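Local coordinates for protein EmGH1 (PDB 5Z87) that probably acts as a glycoside hydrolase of family 3, most likely a beta-glucosidase that releases sugars from beta-linked glucosides, at residues Y673-L685 / G771-V785. Residues are numbered along the deposited sequence; the frame is centred on the assembly and turned at random. Where two conformers were deposited one is given.
Sequences YGAPQAERASIGL and GPDSQNLQETRITLV
S682 and I683 pair in parallel with T783 and L784. T783 N donates to A681 O, and I683 N returns a bond to T783 O, 3.1 Å away and nearly in line with the carbonyl. V785 N then closes on I683 O at 2.8 Å. On one face of this short ladder, S682 OG lies 3.3 Å from V785 CG2. On the other face, I683 and L784 run side by side, with I683 CG1 3.7 Å from L784 CD2. I683 CG1 sits between its backbone N and carbonyl carbon (chi1 68°), and both CG1 and CD1 touch that leucine methyl.

Toward the middle the backbones separate and side chains fill in. A678 CB meets I782 CG2 at 3.7 Å. T780 turns its methyl, CG2, to P676 O. A water accepts from A678 N and also hydrogen-bonds T780 OG1, bridging the two segments. P676 lays its CG and CD against the backbone of Q778 and E779.

At the far end, P772 CD sits over the centre of the Y673 ring, 3.6 Å from the centroid and 5° off the normal, a CH-pi contact. The Y673 hydroxyl is hydrogen-bonded to D705 on strand 703-713, which would limit the ring's movement. P676, A678 and I683 also pack on strand 689-697, while L784 reaches I766.

The chain thus passes from strand 671-678, at the edge of one sheet, to strand 682-683, at the edge of the other, beside the C-terminal strand. An edge strand that leaves one sheet and continues on the other is consistent with the beta-sandwich of the fibronectin type III-like domain.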
loop_
_atom_site.group_PDB
_atom_site.type_symbol
_atom_site.label_atom_id
_atom_site.label_comp_id
_atom_site.label_asym_id
_atom_site.label_seq_id
_atom_site.Cartn_x
_atom_site.Cartn_y
_atom_site.Cartn_z
ATOM N N TYR A 673 -19.449 -30.636 4.923
ATOM C CA TYR A 673 -18.456 -30.831 3.875
ATOM C C TYR A 673 -17.537 -31.983 4.232
ATOM O O TYR A 673 -17.026 -32.043 5.357
ATOM C CB TYR A 673 -17.615 -29.568 3.680
ATOM C CG TYR A 673 -18.294 -28.498 2.873
ATOM C CD1 TYR A 673 -19.400 -27.809 3.370
ATOM C CD2 TYR A 673 -17.818 -28.160 1.614
ATOM C CE1 TYR A 673 -20.016 -26.820 2.618
ATOM C CE2 TYR A 673 -18.419 -27.176 0.865
ATOM C CZ TYR A 673 -19.519 -26.517 1.362
ATOM O OH TYR A 673 -20.096 -25.550 0.586
ATOM N N GLY A 674 -17.291 -32.863 3.267
ATOM C CA GLY A 674 -16.172 -33.770 3.378
ATOM C C GLY A 674 -14.874 -33.101 2.965
ATOM O O GLY A 674 -14.850 -31.957 2.508
ATOM N N ALA A 675 -13.776 -33.833 3.149
ATOM C CA ALA A 675 -12.457 -33.369 2.735
ATOM C C ALA A 675 -12.299 -33.545 1.228
ATOM O O ALA A 675 -12.913 -34.438 0.638
ATOM C CB ALA A 675 -11.344 -34.151 3.455
ATOM N N PRO A 676 -11.478 -32.714 0.581
ATOM C CA PRO A 676 -11.187 -32.950 -0.841
ATOM C C PRO A 676 -10.460 -34.273 -1.003
ATOM O O PRO A 676 -9.609 -34.639 -0.191
ATOM C CB PRO A 676 -10.311 -31.757 -1.236
ATOM C CG PRO A 676 -9.683 -31.306 0.076
ATOM C CD PRO A 676 -10.785 -31.521 1.099
ATOM N N GLN A 677 -10.840 -35.012 -2.042
ATOM C CA GLN A 677 -10.249 -36.305 -2.365
ATOM C C GLN A 677 -9.647 -36.213 -3.757
ATOM O O GLN A 677 -10.369 -35.976 -4.731
ATOM C CB GLN A 677 -11.290 -37.429 -2.318
ATOM C CG GLN A 677 -12.056 -37.554 -1.012
ATOM C CD GLN A 677 -12.572 -38.966 -0.780
ATOM O OE1 GLN A 677 -13.784 -39.209 -0.762
ATOM N NE2 GLN A 677 -11.650 -39.907 -0.605
ATOM N N ALA A 678 -8.336 -36.390 -3.851
ATOM C CA ALA A 678 -7.670 -36.422 -5.139
ATOM C C ALA A 678 -7.645 -37.855 -5.638
ATOM O O ALA A 678 -7.484 -38.792 -4.850
ATOM C CB ALA A 678 -6.246 -35.866 -5.053
ATOM N N GLU A 679 -7.813 -38.012 -6.956
ATOM C CA GLU A 679 -7.841 -39.334 -7.569
ATOM C C GLU A 679 -6.489 -40.030 -7.484
ATOM O O GLU A 679 -6.430 -41.263 -7.453
ATOM C CB GLU A 679 -8.297 -39.208 -9.023
ATOM C CG GLU A 679 -8.341 -40.506 -9.801
ATOM C CD GLU A 679 -9.058 -40.360 -11.139
ATOM O OE1 GLU A 679 -9.004 -39.261 -11.728
ATOM O OE2 GLU A 679 -9.690 -41.339 -11.593
ATOM N N ARG A 680 -5.398 -39.271 -7.447
ATOM C CA ARG A 680 -4.058 -39.832 -7.344
ATOM C C ARG A 680 -3.274 -39.048 -6.310
ATOM O O ARG A 680 -3.459 -37.839 -6.170
ATOM C CB ARG A 680 -3.282 -39.769 -8.679
ATOM C CG ARG A 680 -3.797 -40.655 -9.790
ATOM C CD ARG A 680 -2.665 -40.963 -10.758
ATOM N NE ARG A 680 -2.443 -39.877 -11.710
ATOM C CZ ARG A 680 -1.302 -39.681 -12.374
ATOM N NH1 ARG A 680 -0.265 -40.501 -12.188
ATOM N NH2 ARG A 680 -1.197 -38.668 -13.232
ATOM N N ALA A 681 -2.385 -39.739 -5.600
ATOM C CA ALA A 681 -1.526 -39.060 -4.641
ATOM C C ALA A 681 -0.343 -38.377 -5.310
ATOM O O ALA A 681 0.206 -37.422 -4.751
ATOM C CB ALA A 681 -1.023 -40.046 -3.578
ATOM N N SER A 682 0.042 -38.830 -6.499
ATOM C CA SER A 682 1.212 -38.301 -7.183
ATOM C C SER A 682 0.961 -38.289 -8.686
ATOM O O SER A 682 0.529 -39.296 -9.254
ATOM C CB SER A 682 2.446 -39.143 -6.851
ATOM O OG SER A 682 3.605 -38.511 -7.339
ATOM N N ILE A 683 1.239 -37.153 -9.324
ATOM C CA ILE A 683 1.021 -36.973 -10.754
ATOM C C ILE A 683 2.263 -36.338 -11.370
ATOM O O ILE A 683 3.157 -35.854 -10.673
ATOM C CB ILE A 683 -0.220 -36.107 -11.057
ATOM C CG1 ILE A 683 0.038 -34.663 -10.613
ATOM C CG2 ILE A 683 -1.450 -36.706 -10.401
ATOM C CD1 ILE A 683 -1.055 -33.675 -10.970
ATOM N N GLY A 684 2.308 -36.354 -12.704
ATOM C CA GLY A 684 3.394 -35.714 -13.415
ATOM C C GLY A 684 3.160 -34.228 -13.624
ATOM O O GLY A 684 2.033 -33.735 -13.531
ATOM N N LEU A 685 4.206 -33.506 -13.950
ATOM C CA LEU A 685 4.159 -32.076 -14.064
ATOM C C LEU A 685 3.155 -31.578 -15.044
ATOM O O LEU A 685 2.630 -30.544 -14.885
ATOM C CB LEU A 685 5.519 -31.495 -14.384
ATOM C CG LEU A 685 6.703 -31.749 -13.486
ATOM C CD1 LEU A 685 7.897 -31.038 -14.015
ATOM C CD2 LEU A 685 6.472 -31.391 -12.052
ATOM N N GLY A 771 -13.964 -26.194 0.898
ATOM C CA GLY A 771 -14.863 -25.806 1.957
ATOM C C GLY A 771 -15.837 -24.749 1.475
ATOM O O GLY A 771 -15.811 -24.343 0.305
ATOM N N PRO A 772 -16.726 -24.292 2.362
ATOM C CA PRO A 772 -17.741 -23.294 1.977
ATOM C C PRO A 772 -17.249 -21.849 1.954
ATOM O O PRO A 772 -18.034 -20.951 1.625
ATOM C CB PRO A 772 -18.817 -23.481 3.056
ATOM C CG PRO A 772 -18.042 -23.988 4.279
ATOM C CD PRO A 772 -16.958 -24.854 3.709
ATOM N N ASP A 773 -15.997 -21.593 2.309
ATOM C CA ASP A 773 -15.389 -20.263 2.257
ATOM C C ASP A 773 -13.889 -20.449 2.484
ATOM O O ASP A 773 -13.425 -21.556 2.761
ATOM C CB ASP A 773 -16.008 -19.302 3.279
ATOM C CG ASP A 773 -15.906 -19.811 4.716
ATOM O OD1 ASP A 773 -14.776 -20.064 5.185
ATOM O OD2 ASP A 773 -16.955 -19.943 5.388
ATOM N N SER A 774 -13.138 -19.352 2.402
ATOM C CA SER A 774 -11.685 -19.436 2.471
ATOM C C SER A 774 -11.139 -19.728 3.865
ATOM O O SER A 774 -9.926 -19.902 3.994
ATOM C CB SER A 774 -11.064 -18.145 1.952
ATOM O OG SER A 774 -11.406 -17.048 2.777
ATOM N N GLN A 775 -11.969 -19.767 4.906
ATOM C CA GLN A 775 -11.464 -20.098 6.232
ATOM C C GLN A 775 -11.882 -21.468 6.725
ATOM O O GLN A 775 -11.179 -22.046 7.545
ATOM C CB GLN A 775 -11.904 -19.045 7.261
ATOM C CG GLN A 775 -11.296 -17.697 6.941
ATOM C CD GLN A 775 -10.928 -16.848 8.147
ATOM O OE1 GLN A 775 -9.763 -16.502 8.326
ATOM N NE2 GLN A 775 -11.922 -16.483 8.958
ATOM N N ASN A 776 -12.985 -22.020 6.228
ATOM C CA ASN A 776 -13.493 -23.288 6.733
ATOM C C ASN A 776 -13.192 -24.368 5.707
ATOM O O ASN A 776 -14.023 -24.748 4.884
ATOM C CB ASN A 776 -14.974 -23.164 7.056
ATOM C CG ASN A 776 -15.217 -22.183 8.187
ATOM O OD1 ASN A 776 -15.492 -21.006 7.961
ATOM N ND2 ASN A 776 -15.043 -22.651 9.413
ATOM N N LEU A 777 -11.978 -24.881 5.792
ATOM C CA LEU A 777 -11.404 -25.718 4.752
ATOM C C LEU A 777 -10.877 -27.010 5.341
ATOM O O LEU A 777 -10.341 -27.020 6.454
ATOM C CB LEU A 777 -10.256 -25.008 4.053
ATOM C CG LEU A 777 -10.520 -23.665 3.394
ATOM C CD1 LEU A 777 -9.181 -23.040 3.016
ATOM C CD2 LEU A 777 -11.405 -23.881 2.161
ATOM N N GLN A 778 -11.021 -28.094 4.587
ATOM C CA GLN A 778 -10.251 -29.300 4.831
ATOM C C GLN A 778 -9.331 -29.516 3.638
ATOM O O GLN A 778 -9.490 -28.886 2.592
ATOM C CB GLN A 778 -11.155 -30.515 5.063
ATOM C CG GLN A 778 -12.074 -30.376 6.263
ATOM C CD GLN A 778 -12.900 -31.633 6.512
ATOM O OE1 GLN A 778 -13.969 -31.810 5.929
ATOM N NE2 GLN A 778 -12.404 -32.514 7.365
ATOM N N GLU A 779 -8.341 -30.385 3.803
ATOM C CA GLU A 779 -7.263 -30.418 2.836
ATOM C C GLU A 779 -6.778 -31.841 2.591
ATOM O O GLU A 779 -7.052 -32.766 3.358
ATOM C CB GLU A 779 -6.088 -29.528 3.282
ATOM C CG GLU A 779 -5.561 -29.814 4.673
ATOM C CD GLU A 779 -4.326 -28.981 5.017
ATOM O OE1 GLU A 779 -3.235 -29.575 5.138
ATOM O OE2 GLU A 779 -4.444 -27.740 5.161
ATOM N N THR A 780 -6.062 -31.987 1.483
ATOM C CA THR A 780 -5.352 -33.201 1.129
ATOM C C THR A 780 -4.103 -32.766 0.383
ATOM O O THR A 780 -4.016 -31.634 -0.096
ATOM C CB THR A 780 -6.219 -34.131 0.276
ATOM O OG1 THR A 780 -5.538 -35.374 0.089
ATOM C CG2 THR A 780 -6.518 -33.486 -1.098
ATOM N N ARG A 781 -3.125 -33.659 0.290
ATOM C CA ARG A 781 -1.823 -33.303 -0.253
ATOM C C ARG A 781 -1.457 -34.210 -1.414
ATOM O O ARG A 781 -1.534 -35.435 -1.300
ATOM C CB ARG A 781 -0.754 -33.387 0.825
ATOM C CG ARG A 781 -0.839 -32.257 1.799
ATOM C CD ARG A 781 0.061 -32.495 2.984
ATOM N NE ARG A 781 0.446 -31.229 3.582
ATOM C CZ ARG A 781 -0.361 -30.506 4.343
ATOM N NH1 ARG A 781 -1.589 -30.940 4.601
ATOM N NH2 ARG A 781 0.056 -29.355 4.843
ATOM N N ILE A 782 -1.025 -33.607 -2.515
ATOM C CA ILE A 782 -0.504 -34.355 -3.646
ATOM C C ILE A 782 0.928 -33.906 -3.914
ATOM O O ILE A 782 1.386 -32.858 -3.440
ATOM C CB ILE A 782 -1.376 -34.179 -4.902
ATOM C CG1 ILE A 782 -1.361 -32.710 -5.331
ATOM C CG2 ILE A 782 -2.796 -34.675 -4.626
ATOM C CD1 ILE A 782 -1.051 -32.510 -6.800
ATOM N N THR A 783 1.640 -34.725 -4.686
ATOM C CA THR A 783 3.012 -34.446 -5.090
ATOM C C THR A 783 3.078 -34.363 -6.607
ATOM O O THR A 783 2.537 -35.229 -7.303
ATOM C CB THR A 783 3.963 -35.525 -4.571
ATOM O OG1 THR A 783 3.935 -35.521 -3.143
ATOM C CG2 THR A 783 5.388 -35.274 -5.040
ATOM N N LEU A 784 3.713 -33.315 -7.112
ATOM C CA LEU A 784 4.053 -33.229 -8.524
ATOM C C LEU A 784 5.440 -33.826 -8.720
ATOM O O LEU A 784 6.367 -33.522 -7.957
ATOM C CB LEU A 784 4.028 -31.781 -9.019
ATOM C CG LEU A 784 2.791 -30.930 -8.724
ATOM C CD1 LEU A 784 2.948 -29.521 -9.288
ATOM C CD2 LEU A 784 1.534 -31.588 -9.255
ATOM N N VAL A 785 5.571 -34.689 -9.727
ATOM C CA VAL A 785 6.838 -35.354 -10.028
ATOM C C VAL A 785 7.308 -35.020 -11.440
ATOM O O VAL A 785 8.479 -34.687 -11.652
ATOM C CB VAL A 785 6.725 -36.870 -9.854
ATOM C CG1 VAL A 785 8.022 -37.537 -10.261
ATOM C CG2 VAL A 785 6.400 -37.206 -8.405
ATOM O OXT VAL A 785 6.531 -35.068 -12.400
HETATM O O HOH W 1 -6.733 -37.252 -1.534
HETATM O O HOH W 2 1.731 -37.639 -2.768
#